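Local structure of 3-oxosteroid 1-dehydrogenase (Sterolibacterium denitrificans, 7P18) at residues E4-D9 / L258-R263; F233-T238 / G248-R253; V348-G353 / A375-A380; A380-L385 / R490-D495. The protein probably catalyses the 1,2-dehydrogenation of 3-oxosteroids to 3-oxo-delta-1-steroids, using FAD to pass electrons on to an acceptor. One frame throughout, in Å; residues are numbered along the deposited sequence.

Contact 1. Residues E4-D9 / L258-R263; sequences ETNTYD and LQLTAR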
# COMPACT_ATOMS: atom_id res chain seq x y z
N GLU A 4 -15.47 -0.07 -35.20
CA GLU A 4 -16.38 0.82 -34.41
C GLU A 4 -16.50 0.28 -32.98
O GLU A 4 -16.03 0.95 -32.06
CB GLU A 4 -17.80 0.86 -34.99
CG GLU A 4 -17.89 1.47 -36.37
CD GLU A 4 -19.13 1.04 -37.14
OE1 GLU A 4 -19.81 0.09 -36.69
OE2 GLU A 4 -19.40 1.66 -38.20
N THR A 5 -17.10 -0.91 -32.83
CA THR A 5 -17.66 -1.43 -31.55
C THR A 5 -16.51 -1.83 -30.61
O THR A 5 -16.74 -2.08 -29.40
CB THR A 5 -18.64 -2.58 -31.85
OG1 THR A 5 -17.90 -3.77 -32.09
CG2 THR A 5 -19.54 -2.30 -33.03
N ASN A 6 -15.29 -1.87 -31.16
CA ASN A 6 -14.02 -2.15 -30.45
C ASN A 6 -13.10 -0.92 -30.51
O ASN A 6 -11.90 -1.07 -30.37
CB ASN A 6 -13.39 -3.38 -31.07
CG ASN A 6 -14.16 -4.63 -30.66
OD1 ASN A 6 -14.75 -4.66 -29.58
ND2 ASN A 6 -14.17 -5.63 -31.53
N THR A 7 -13.69 0.25 -30.74
CA THR A 7 -12.99 1.55 -30.79
C THR A 7 -13.52 2.47 -29.70
O THR A 7 -14.76 2.66 -29.62
CB THR A 7 -13.11 2.21 -32.17
OG1 THR A 7 -12.70 1.24 -33.12
CG2 THR A 7 -12.22 3.43 -32.30
N TYR A 8 -12.60 3.02 -28.91
CA TYR A 8 -12.89 4.03 -27.86
C TYR A 8 -11.87 5.16 -28.01
O TYR A 8 -10.81 4.96 -28.63
CB TYR A 8 -12.84 3.36 -26.48
CG TYR A 8 -13.76 2.18 -26.32
CD1 TYR A 8 -13.41 0.91 -26.76
CD2 TYR A 8 -15.00 2.32 -25.72
CE1 TYR A 8 -14.27 -0.17 -26.62
CE2 TYR A 8 -15.86 1.25 -25.55
CZ TYR A 8 -15.49 -0.00 -26.01
OH TYR A 8 -16.34 -1.05 -25.84
N ASP A 9 -12.16 6.31 -27.42
CA ASP A 9 -11.16 7.41 -27.30
C ASP A 9 -10.01 6.90 -26.42
O ASP A 9 -8.82 6.98 -26.84
CB ASP A 9 -11.82 8.68 -26.77
CG ASP A 9 -12.81 9.27 -27.76
OD1 ASP A 9 -12.61 9.02 -28.95
OD2 ASP A 9 -13.74 9.95 -27.31
N LEU A 258 -8.45 -10.29 -29.25
CA LEU A 258 -9.36 -9.24 -29.74
C LEU A 258 -8.57 -7.94 -29.84
O LEU A 258 -7.83 -7.59 -28.85
CB LEU A 258 -10.55 -9.12 -28.78
CG LEU A 258 -11.55 -8.03 -29.12
CD1 LEU A 258 -12.16 -8.25 -30.50
CD2 LEU A 258 -12.63 -7.96 -28.06
N GLN A 259 -8.65 -7.28 -31.00
CA GLN A 259 -7.92 -6.01 -31.29
C GLN A 259 -8.82 -4.87 -30.90
O GLN A 259 -9.94 -4.83 -31.37
CB GLN A 259 -7.49 -5.86 -32.75
CG GLN A 259 -6.59 -7.00 -33.22
CD GLN A 259 -5.40 -6.49 -33.99
OE1 GLN A 259 -5.51 -5.58 -34.82
NE2 GLN A 259 -4.24 -7.05 -33.68
N LEU A 260 -8.34 -3.97 -30.03
CA LEU A 260 -9.12 -2.80 -29.56
C LEU A 260 -8.41 -1.53 -30.00
O LEU A 260 -7.19 -1.47 -29.86
CB LEU A 260 -9.22 -2.88 -28.03
CG LEU A 260 -9.97 -4.09 -27.47
CD1 LEU A 260 -9.99 -4.05 -25.95
CD2 LEU A 260 -11.41 -4.12 -27.97
N THR A 261 -9.14 -0.55 -30.52
CA THR A 261 -8.55 0.71 -31.00
C THR A 261 -8.79 1.80 -29.96
O THR A 261 -9.94 1.93 -29.50
CB THR A 261 -9.11 1.10 -32.38
OG1 THR A 261 -8.69 0.07 -33.28
CG2 THR A 261 -8.60 2.43 -32.88
N ALA A 262 -7.74 2.57 -29.66
CA ALA A 262 -7.81 3.78 -28.82
C ALA A 262 -7.49 4.98 -29.71
O ALA A 262 -6.34 5.10 -30.11
CB ALA A 262 -6.83 3.69 -27.66
N ARG A 263 -8.49 5.80 -30.02
CA ARG A 263 -8.31 6.99 -30.89
C ARG A 263 -7.34 7.99 -30.24
O ARG A 263 -6.56 8.60 -30.97
CB ARG A 263 -9.63 7.71 -31.13
CG ARG A 263 -10.70 6.84 -31.76
CD ARG A 263 -11.80 7.69 -32.35
NE ARG A 263 -12.97 6.91 -32.71
CZ ARG A 263 -14.00 6.66 -31.91
NH1 ARG A 263 -14.02 7.08 -30.66
NH2 ARG A 263 -15.02 5.96 -32.38
O HOH W 1 -10.27 -2.42 -33.10

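Contact 2. Residues F233-T238 / G248-R253; sequences FESLIT and GIVVKR. With FAD (flavin-adenine dinucleotide), chain C.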
# COMPACT_ATOMS: atom_id res chain seq x y z
N PHE A 233 -4.92 -7.60 -20.89
CA PHE A 233 -3.98 -7.04 -21.87
C PHE A 233 -2.92 -8.08 -22.20
O PHE A 233 -2.38 -8.73 -21.28
CB PHE A 233 -3.36 -5.75 -21.31
CG PHE A 233 -2.15 -5.28 -22.07
CD1 PHE A 233 -0.91 -5.83 -21.80
CD2 PHE A 233 -2.26 -4.26 -23.01
CE1 PHE A 233 0.20 -5.38 -22.48
CE2 PHE A 233 -1.13 -3.81 -23.67
CZ PHE A 233 0.09 -4.38 -23.42
N GLU A 234 -2.56 -8.17 -23.49
CA GLU A 234 -1.42 -8.96 -23.98
C GLU A 234 -0.36 -8.12 -24.67
O GLU A 234 0.82 -8.42 -24.51
CB GLU A 234 -1.88 -9.91 -25.09
CG GLU A 234 -2.74 -11.04 -24.63
CD GLU A 234 -2.82 -12.18 -25.63
OE1 GLU A 234 -2.29 -12.05 -26.81
OE2 GLU A 234 -3.40 -13.19 -25.22
N SER A 235 -0.74 -7.15 -25.50
CA SER A 235 0.26 -6.42 -26.30
C SER A 235 -0.29 -5.06 -26.77
O SER A 235 -1.48 -4.82 -26.73
CB SER A 235 0.75 -7.27 -27.45
OG SER A 235 -0.32 -7.53 -28.33
N LEU A 236 0.61 -4.20 -27.19
CA LEU A 236 0.27 -2.86 -27.72
C LEU A 236 0.14 -2.97 -29.25
O LEU A 236 0.89 -3.74 -29.87
CB LEU A 236 1.42 -1.92 -27.34
CG LEU A 236 1.54 -1.59 -25.85
CD1 LEU A 236 2.89 -0.94 -25.52
CD2 LEU A 236 0.41 -0.70 -25.43
N ILE A 237 -0.79 -2.21 -29.82
CA ILE A 237 -0.86 -1.97 -31.30
C ILE A 237 -0.15 -0.64 -31.58
O ILE A 237 -0.44 0.35 -30.91
CB ILE A 237 -2.33 -2.00 -31.77
CG1 ILE A 237 -2.97 -3.35 -31.40
CG2 ILE A 237 -2.43 -1.70 -33.26
CD1 ILE A 237 -4.47 -3.42 -31.56
N THR A 238 0.79 -0.61 -32.52
CA THR A 238 1.49 0.63 -32.92
C THR A 238 1.39 0.88 -34.44
O THR A 238 1.09 -0.04 -35.18
CB THR A 238 2.96 0.59 -32.51
OG1 THR A 238 3.57 -0.45 -33.26
CG2 THR A 238 3.15 0.35 -31.02
N GLY A 248 -3.76 1.26 -29.98
CA GLY A 248 -4.67 0.29 -29.36
C GLY A 248 -3.95 -0.80 -28.59
O GLY A 248 -2.74 -0.70 -28.38
N ILE A 249 -4.70 -1.84 -28.22
CA ILE A 249 -4.14 -3.01 -27.51
C ILE A 249 -4.75 -4.28 -28.09
O ILE A 249 -5.86 -4.21 -28.62
CB ILE A 249 -4.42 -2.92 -26.00
CG1 ILE A 249 -5.91 -2.96 -25.67
CG2 ILE A 249 -3.75 -1.68 -25.42
CD1 ILE A 249 -6.24 -3.09 -24.19
N VAL A 250 -4.07 -5.40 -27.89
CA VAL A 250 -4.65 -6.77 -28.00
C VAL A 250 -4.97 -7.27 -26.59
O VAL A 250 -4.05 -7.24 -25.73
CB VAL A 250 -3.68 -7.73 -28.69
CG1 VAL A 250 -4.33 -9.10 -28.88
CG2 VAL A 250 -3.15 -7.15 -30.01
N VAL A 251 -6.19 -7.73 -26.38
CA VAL A 251 -6.60 -8.47 -25.16
C VAL A 251 -7.01 -9.90 -25.53
O VAL A 251 -7.16 -10.23 -26.72
CB VAL A 251 -7.74 -7.76 -24.42
CG1 VAL A 251 -7.30 -6.36 -23.98
CG2 VAL A 251 -9.03 -7.71 -25.26
N LYS A 252 -7.14 -10.73 -24.50
CA LYS A 252 -7.74 -12.09 -24.55
C LYS A 252 -9.11 -11.98 -23.88
O LYS A 252 -9.15 -11.74 -22.69
CB LYS A 252 -6.79 -13.09 -23.90
CG LYS A 252 -7.10 -14.55 -24.17
CD LYS A 252 -6.23 -15.51 -23.36
CE LYS A 252 -7.02 -16.68 -22.80
NZ LYS A 252 -6.18 -17.89 -22.73
N ARG A 253 -10.18 -12.06 -24.66
CA ARG A 253 -11.58 -11.77 -24.23
C ARG A 253 -12.44 -12.97 -24.61
O ARG A 253 -12.43 -13.33 -25.80
CB ARG A 253 -12.05 -10.49 -24.92
CG ARG A 253 -13.54 -10.22 -24.88
CD ARG A 253 -14.04 -9.88 -23.51
NE ARG A 253 -15.23 -9.07 -23.55
CZ ARG A 253 -15.95 -8.74 -22.48
NH1 ARG A 253 -15.57 -9.16 -21.29
NH2 ARG A 253 -17.05 -8.02 -22.61
PA FAD C . -3.38 -2.36 -8.46
O1A FAD C . -4.20 -1.65 -7.44
O2A FAD C . -2.87 -3.69 -7.99
O5B FAD C . -4.29 -2.52 -9.75
C5B FAD C . -3.72 -3.17 -10.92
C4B FAD C . -4.80 -3.96 -11.59
O4B FAD C . -4.36 -4.32 -12.93
C3B FAD C . -5.20 -5.27 -10.90
O3B FAD C . -6.61 -5.36 -10.73
C2B FAD C . -4.64 -6.35 -11.83
O2B FAD C . -5.32 -7.59 -11.71
C1B FAD C . -4.72 -5.65 -13.19
N9A FAD C . -3.84 -6.21 -14.22
C8A FAD C . -2.60 -6.78 -14.08
N7A FAD C . -2.14 -7.27 -15.23
C5A FAD C . -3.11 -6.96 -16.16
C6A FAD C . -3.22 -7.20 -17.55
N6A FAD C . -2.32 -7.89 -18.27
N1A FAD C . -4.33 -6.75 -18.17
C2A FAD C . -5.25 -6.10 -17.45
N3A FAD C . -5.30 -5.88 -16.13
C4A FAD C . -4.17 -6.32 -15.55
N1 FAD C . -0.62 2.44 -0.64
C2 FAD C . -1.03 3.68 -0.29
O2 FAD C . -0.60 4.68 -0.90
N3 FAD C . -1.92 3.88 0.68
C4 FAD C . -2.27 2.89 1.57
O4 FAD C . -3.18 3.12 2.37
C4X FAD C . -1.85 1.57 1.28
N5 FAD C . -2.19 0.58 2.09
C5X FAD C . -1.82 -0.70 1.73
C6 FAD C . -2.26 -1.78 2.53
C7 FAD C . -2.04 -3.10 2.14
C7M FAD C . -2.55 -4.25 2.99
C8 FAD C . -1.41 -3.35 0.91
C8M FAD C . -1.18 -4.78 0.45
C9 FAD C . -0.91 -2.30 0.17
C9A FAD C . -1.14 -0.96 0.52
N10 FAD C . -0.66 0.13 -0.22
C10 FAD C . -1.02 1.43 0.11
C1' FAD C . 0.00 -0.09 -1.51
C2' FAD C . -1.03 0.05 -2.65
O2' FAD C . -2.16 -0.80 -2.47
C3' FAD C . -0.42 -0.21 -4.04
O3' FAD C . 0.90 0.34 -4.16
C4' FAD C . -1.33 0.30 -5.13
O4' FAD C . -2.62 -0.27 -4.93
C5' FAD C . -0.85 0.00 -6.54
O5' FAD C . -1.89 0.46 -7.42
P FAD C . -1.84 0.09 -8.97
O1P FAD C . -3.06 0.72 -9.49
O2P FAD C . -0.53 0.31 -9.57
O3P FAD C . -2.09 -1.53 -8.96

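Contact 3. Residues V348-G353 / A375-A380; sequences VVNGKG and ARSGSA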
# COMPACT_ATOMS: atom_id res chain seq x y z
N VAL A 348 13.29 -6.55 16.82
CA VAL A 348 13.65 -7.29 15.59
C VAL A 348 15.12 -7.61 15.65
O VAL A 348 15.92 -6.70 15.85
CB VAL A 348 13.25 -6.48 14.34
CG1 VAL A 348 13.84 -7.08 13.07
CG2 VAL A 348 11.73 -6.39 14.28
N VAL A 349 15.47 -8.87 15.39
CA VAL A 349 16.87 -9.33 15.41
C VAL A 349 17.17 -10.13 14.15
O VAL A 349 16.23 -10.70 13.55
CB VAL A 349 17.19 -10.16 16.67
CG1 VAL A 349 17.00 -9.31 17.92
CG2 VAL A 349 16.36 -11.45 16.71
N ASN A 350 18.45 -10.14 13.80
CA ASN A 350 19.05 -11.04 12.77
C ASN A 350 19.42 -12.37 13.44
O ASN A 350 19.05 -12.58 14.61
CB ASN A 350 20.24 -10.37 12.07
CG ASN A 350 21.39 -10.02 12.99
OD1 ASN A 350 21.51 -10.56 14.08
ND2 ASN A 350 22.28 -9.14 12.55
N GLY A 351 20.07 -13.27 12.70
CA GLY A 351 20.40 -14.62 13.18
C GLY A 351 21.45 -14.59 14.27
O GLY A 351 21.56 -15.59 15.01
N LYS A 352 22.21 -13.51 14.38
CA LYS A 352 23.19 -13.28 15.48
C LYS A 352 22.48 -12.74 16.73
O LYS A 352 23.19 -12.40 17.69
CB LYS A 352 24.26 -12.32 14.98
CG LYS A 352 25.13 -12.92 13.87
CD LYS A 352 26.08 -11.92 13.24
CE LYS A 352 27.17 -12.58 12.43
NZ LYS A 352 28.16 -11.59 11.96
N GLY A 353 21.15 -12.63 16.70
CA GLY A 353 20.32 -12.06 17.79
C GLY A 353 20.54 -10.56 18.03
O GLY A 353 20.18 -10.07 19.12
N ALA A 375 23.42 -8.34 3.92
CA ALA A 375 24.67 -8.27 3.13
C ALA A 375 25.86 -8.33 4.09
O ALA A 375 26.87 -8.87 3.69
CB ALA A 375 24.69 -7.03 2.26
N ARG A 376 25.72 -7.85 5.33
CA ARG A 376 26.79 -7.92 6.36
C ARG A 376 26.74 -9.22 7.16
O ARG A 376 27.81 -9.77 7.44
CB ARG A 376 26.64 -6.81 7.39
CG ARG A 376 26.72 -5.41 6.81
CD ARG A 376 26.50 -4.39 7.91
NE ARG A 376 26.68 -3.07 7.33
CZ ARG A 376 27.85 -2.48 7.11
NH1 ARG A 376 28.98 -3.07 7.48
NH2 ARG A 376 27.89 -1.28 6.55
N SER A 377 25.55 -9.63 7.60
CA SER A 377 25.35 -10.68 8.63
C SER A 377 25.09 -12.04 7.97
O SER A 377 25.34 -13.07 8.63
CB SER A 377 24.21 -10.33 9.58
OG SER A 377 22.93 -10.63 9.00
N GLY A 378 24.49 -12.03 6.78
CA GLY A 378 23.99 -13.24 6.11
C GLY A 378 22.74 -13.81 6.72
O GLY A 378 22.36 -14.88 6.31
N SER A 379 22.07 -13.12 7.65
CA SER A 379 20.92 -13.70 8.37
C SER A 379 19.92 -12.62 8.78
O SER A 379 19.49 -12.66 9.92
CB SER A 379 21.41 -14.48 9.59
OG SER A 379 22.16 -13.61 10.44
N ALA A 380 19.50 -11.73 7.88
CA ALA A 380 18.46 -10.71 8.16
C ALA A 380 17.31 -10.76 7.16
O ALA A 380 16.37 -10.01 7.34
CB ALA A 380 19.11 -9.37 8.23
O HOH W 2 27.45 -8.96 10.77

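Contact 4. Residues A380-L385 / R490-D495; sequences AVPAWL and RVDAGD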
# COMPACT_ATOMS: atom_id res chain seq x y z
N ALA A 380 19.50 -11.73 7.88
CA ALA A 380 18.46 -10.71 8.16
C ALA A 380 17.31 -10.76 7.16
O ALA A 380 16.37 -10.01 7.34
CB ALA A 380 19.11 -9.37 8.23
N VAL A 381 17.38 -11.60 6.12
CA VAL A 381 16.19 -11.86 5.26
C VAL A 381 15.96 -13.36 5.28
O VAL A 381 16.79 -14.05 4.69
CB VAL A 381 16.44 -11.36 3.82
CG1 VAL A 381 15.26 -11.68 2.92
CG2 VAL A 381 16.76 -9.87 3.80
N PRO A 382 14.92 -13.89 5.97
CA PRO A 382 14.06 -13.13 6.88
C PRO A 382 14.76 -12.75 8.18
O PRO A 382 15.88 -13.15 8.42
CB PRO A 382 12.91 -14.08 7.18
CG PRO A 382 13.52 -15.44 7.05
CD PRO A 382 14.52 -15.30 5.92
N ALA A 383 14.07 -11.93 8.99
CA ALA A 383 14.49 -11.52 10.34
C ALA A 383 13.42 -11.99 11.32
O ALA A 383 12.50 -12.68 10.89
CB ALA A 383 14.71 -10.02 10.39
N TRP A 384 13.63 -11.73 12.61
CA TRP A 384 12.83 -12.33 13.70
C TRP A 384 12.28 -11.22 14.58
O TRP A 384 13.08 -10.38 15.06
CB TRP A 384 13.65 -13.35 14.50
CG TRP A 384 13.96 -14.53 13.64
CD1 TRP A 384 15.10 -14.72 12.92
CD2 TRP A 384 13.08 -15.61 13.31
NE1 TRP A 384 15.00 -15.87 12.18
CE2 TRP A 384 13.78 -16.44 12.41
CE3 TRP A 384 11.80 -16.00 13.72
CZ2 TRP A 384 13.23 -17.60 11.90
CZ3 TRP A 384 11.24 -17.13 13.19
CH2 TRP A 384 11.95 -17.92 12.29
N LEU A 385 10.99 -11.31 14.85
CA LEU A 385 10.31 -10.38 15.79
C LEU A 385 10.07 -11.14 17.10
O LEU A 385 9.51 -12.23 17.02
CB LEU A 385 9.01 -9.91 15.16
CG LEU A 385 8.19 -9.01 16.06
CD1 LEU A 385 8.78 -7.62 16.01
CD2 LEU A 385 6.74 -9.02 15.64
N ARG A 490 8.37 -14.77 12.23
CA ARG A 490 9.30 -14.69 11.08
C ARG A 490 8.87 -13.52 10.19
O ARG A 490 7.79 -13.59 9.59
CB ARG A 490 9.28 -16.01 10.30
CG ARG A 490 10.18 -15.99 9.07
CD ARG A 490 9.97 -17.21 8.17
NE ARG A 490 8.58 -17.60 8.09
CZ ARG A 490 8.11 -18.84 8.27
NH1 ARG A 490 8.94 -19.88 8.31
NH2 ARG A 490 6.80 -19.03 8.32
N VAL A 491 9.72 -12.52 10.11
CA VAL A 491 9.47 -11.32 9.28
C VAL A 491 10.20 -11.48 7.93
O VAL A 491 11.45 -11.37 7.85
CB VAL A 491 9.88 -10.06 10.06
CG1 VAL A 491 9.69 -8.87 9.20
CG2 VAL A 491 9.03 -9.88 11.31
N ASP A 492 9.42 -11.70 6.89
CA ASP A 492 9.95 -11.81 5.52
C ASP A 492 10.14 -10.42 4.91
O ASP A 492 9.42 -9.46 5.33
CB ASP A 492 9.01 -12.67 4.67
CG ASP A 492 9.17 -14.16 4.94
OD1 ASP A 492 10.31 -14.59 5.00
OD2 ASP A 492 8.12 -14.84 5.10
N ALA A 493 11.04 -10.28 3.95
CA ALA A 493 11.18 -9.00 3.18
C ALA A 493 10.05 -8.96 2.17
O ALA A 493 10.31 -9.30 0.98
CB ALA A 493 12.54 -8.93 2.52
N GLY A 494 8.84 -8.67 2.63
CA GLY A 494 7.63 -8.56 1.81
C GLY A 494 7.55 -7.25 1.04
O GLY A 494 8.50 -6.46 1.07
N ASP A 495 6.44 -7.06 0.35
CA ASP A 495 6.17 -5.87 -0.48
C ASP A 495 4.66 -5.71 -0.61
O ASP A 495 3.91 -6.66 -0.41
CB ASP A 495 6.84 -6.00 -1.86
CG ASP A 495 6.22 -7.10 -2.70
OD1 ASP A 495 5.06 -6.92 -3.13
OD2 ASP A 495 6.86 -8.18 -2.76

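Contact 1. Residues E4-D9 / L258-R263
The guanidinium of Arg263 carries the methyl CG2 of Thr7 on one face, 3.4 Å above its plane and displaced toward the rim, while the carboxylate of Asp9 meets it at the edge. Arg263 NH1 donates to Asp9 OD1 at 2.9 Å, a salt bridge in which the oxygen lies near the guanidinium plane but the donor arrives from above the carboxylate, the two planes being 62° apart. The arginine chain, extended from CG to NE, crosses the threonine at about a right angle. An alanine at Asp9 would probably leave Arg263 NH1 without its charged mate and the guanidinium freer to turn over the Thr7 methyl. Thr7 and Thr261 lie side by side on one face of the sheet, with Thr7 OG1 3.7 Å from Thr261 CB. Tyr8 and Ala262 take the other face; near the start of the pairing Leu260 CD2 is 3.8 Å from Asn6 CB. Backbone bonds from Thr261 N to Asn6 O (2.8 Å), from Tyr8 N to Thr261 O and from Arg263 N to Tyr8 O form the parallel ladder. A water joins Gln259 O to Thr261 OG1. Trp228 packs on Asn6, Tyr8, Leu258 and Leu260. The result is a short parallel pairing at the margin of a four-stranded mixed sheet, where strand 7-8 flanks the beta meander that accompanies the parallel sheet of a Rossmann-type FAD-binding domain.

Contact 2. Residues F233-T238 / G248-R253
Phe233 turns the edge of its ring to Ile249, with CE2 3.8 Å from CG2, while the backbone N of Ser235 lies over the centre of one ring face. Its CG is anti to the backbone N (chi1 166°), and the ring also touches Val13, Thr303 and Ala306. An alanine here would probably open a gap between Ile249 CG2 and helix 302-309, where the ring now packs. Just beyond Phe233 the hairpin is bent by a classic beta bulge: Glu234 N, at 2.8 Å, and Ser235 N, in a weak bond at 3.3 Å, both point to Val250 O. Past the bulge Val250 N returns a bond to Ser235 O, and Ile237 N donates to Gly248 O. On the face shared by Ser235, Ile237 and Val250, Val250 CG2 presses against Ser235 OG at 3.3 Å and Ile237 lays CD1 against Ile249 O. Glu234 OE2 rests on Lys252 CB at 3.6 Å; the two charged ends stay apart and form no salt bridge. The polar contacts of Phe233 with the cofactor come from its main chain, while its CB and ring edge also lie close to the adenine. Its N donates to FAD N1A at 2.9 Å, and FAD N6A donates to its O at 3.1 Å. Glu37 and Ser46 are among the residues that hold the rest of the dinucleotide. Such a donor-acceptor pair matches the Watson-Crick edge of adenine, which implies that the base is recognised here through peptide groups, while the phenyl ring packs on Ile249 and helix 302-309.

Contact 3. Residues V348-G353 / A375-A380
The backbone N of Gly351, the second residue of a type I turn from Asn350 to Gly353, points into Ser379, which lies just past the end of the helix 363-377, where Gly378 leaves the helical conformation with positive phi. That one N-H is shared: it bonds to Ser379 O at 2.9 Å, with an N-H...O angle of 139°, and more weakly to Ser379 OG at 3.1 Å. The serine hydroxyl can reach it because OG sits between its own backbone N and carbonyl carbon (chi1 58°). The lack of a side chain at Gly351 matters, since a CB there would clash with Ser379 CB. Asn350 comes in alongside, its CB 3.2 Å from Ser379 O and 4.1 Å from Ala380 CB. The amide is held at both ends: ND2 bonds to Asn373 OD1 and passes 3.7 Å from Ser377 CB, while OD1 accepts from Gln354 N and, weakly, from Lys352 N at 3.0 Å. Ser377 OG accepts from Ser379 N at 3.0 Å, closing an ST turn at the helix end, and is also bonded to Asn373 OD1, the same oxygen that serves Asn350. Thus Asn373, one turn back in the helix, positions side chains from both segments. Farther out, Lys352 NZ is bonded to a water that also gives a weak bond to Arg376 O. Away from the FAD and steroid sites, the contact ties the turn that follows strand 347-349 to the link between helix 363-377 and strand 383-387, the strand with which 347-349 pairs.

Contact 4. Residues A380-L385 / R490-D495
Two backbone hydrogen bonds join Ala383 and Val491 as an antiparallel hydrogen-bonded pair: Ala383 N to Val491 O at 2.9 Å, and Val491 N to Ala383 O. Around the indole, Trp384 and Arg490 run side by side on one sheet face. Arg490 CG, anti to its backbone N (chi1 178°), stands over one indole face toward the rim, and CB touches Trp384 CZ3 at 3.7 Å. The guanidinium is tilted 44° to the ring. Trp418 meets the same indole edge to face. Apolar packing adds two pairs: Leu385 CB against Val491 CG2 at 3.9 Å, and Val381 CG1 against Ala493 CB at the same separation. Pro382, preceded by a cis peptide bond, lies side by side with both Arg490 and Asp492, its CB 3.2 Å from Val491 O and 3.8 Å from Arg490 CG. Asp492 OD2 is bonded to Gln334. Strand 383-387 thus runs between 347-349 and the long strand 486-502 in the antiparallel sheet, and helix 363-377 packs on Val381 and Ala493.

How the contacts relate
Contacts 1 and 2 form one group and contacts 3 and 4 another, the centres within each group lying about 10 Å apart. Contacts 1 and 2 share a mixed sheet in which strands 245-253 and 256-262 are neighbours, and the hairpin of contact 2 falls between the two segments of contact 1 along the chain. Contacts 3 and 4 come later, share Ala380, and meet where strands 347-349 and 383-387 pair. From contact 1 to contact 3 the centres are about 54 Å apart. Contact 2 meets the adenine through Phe233, and contact 1 adds an edge strand to the same sheet; the second group joins strands of another, antiparallel sheet on the far side of the chain's centre from contact 1.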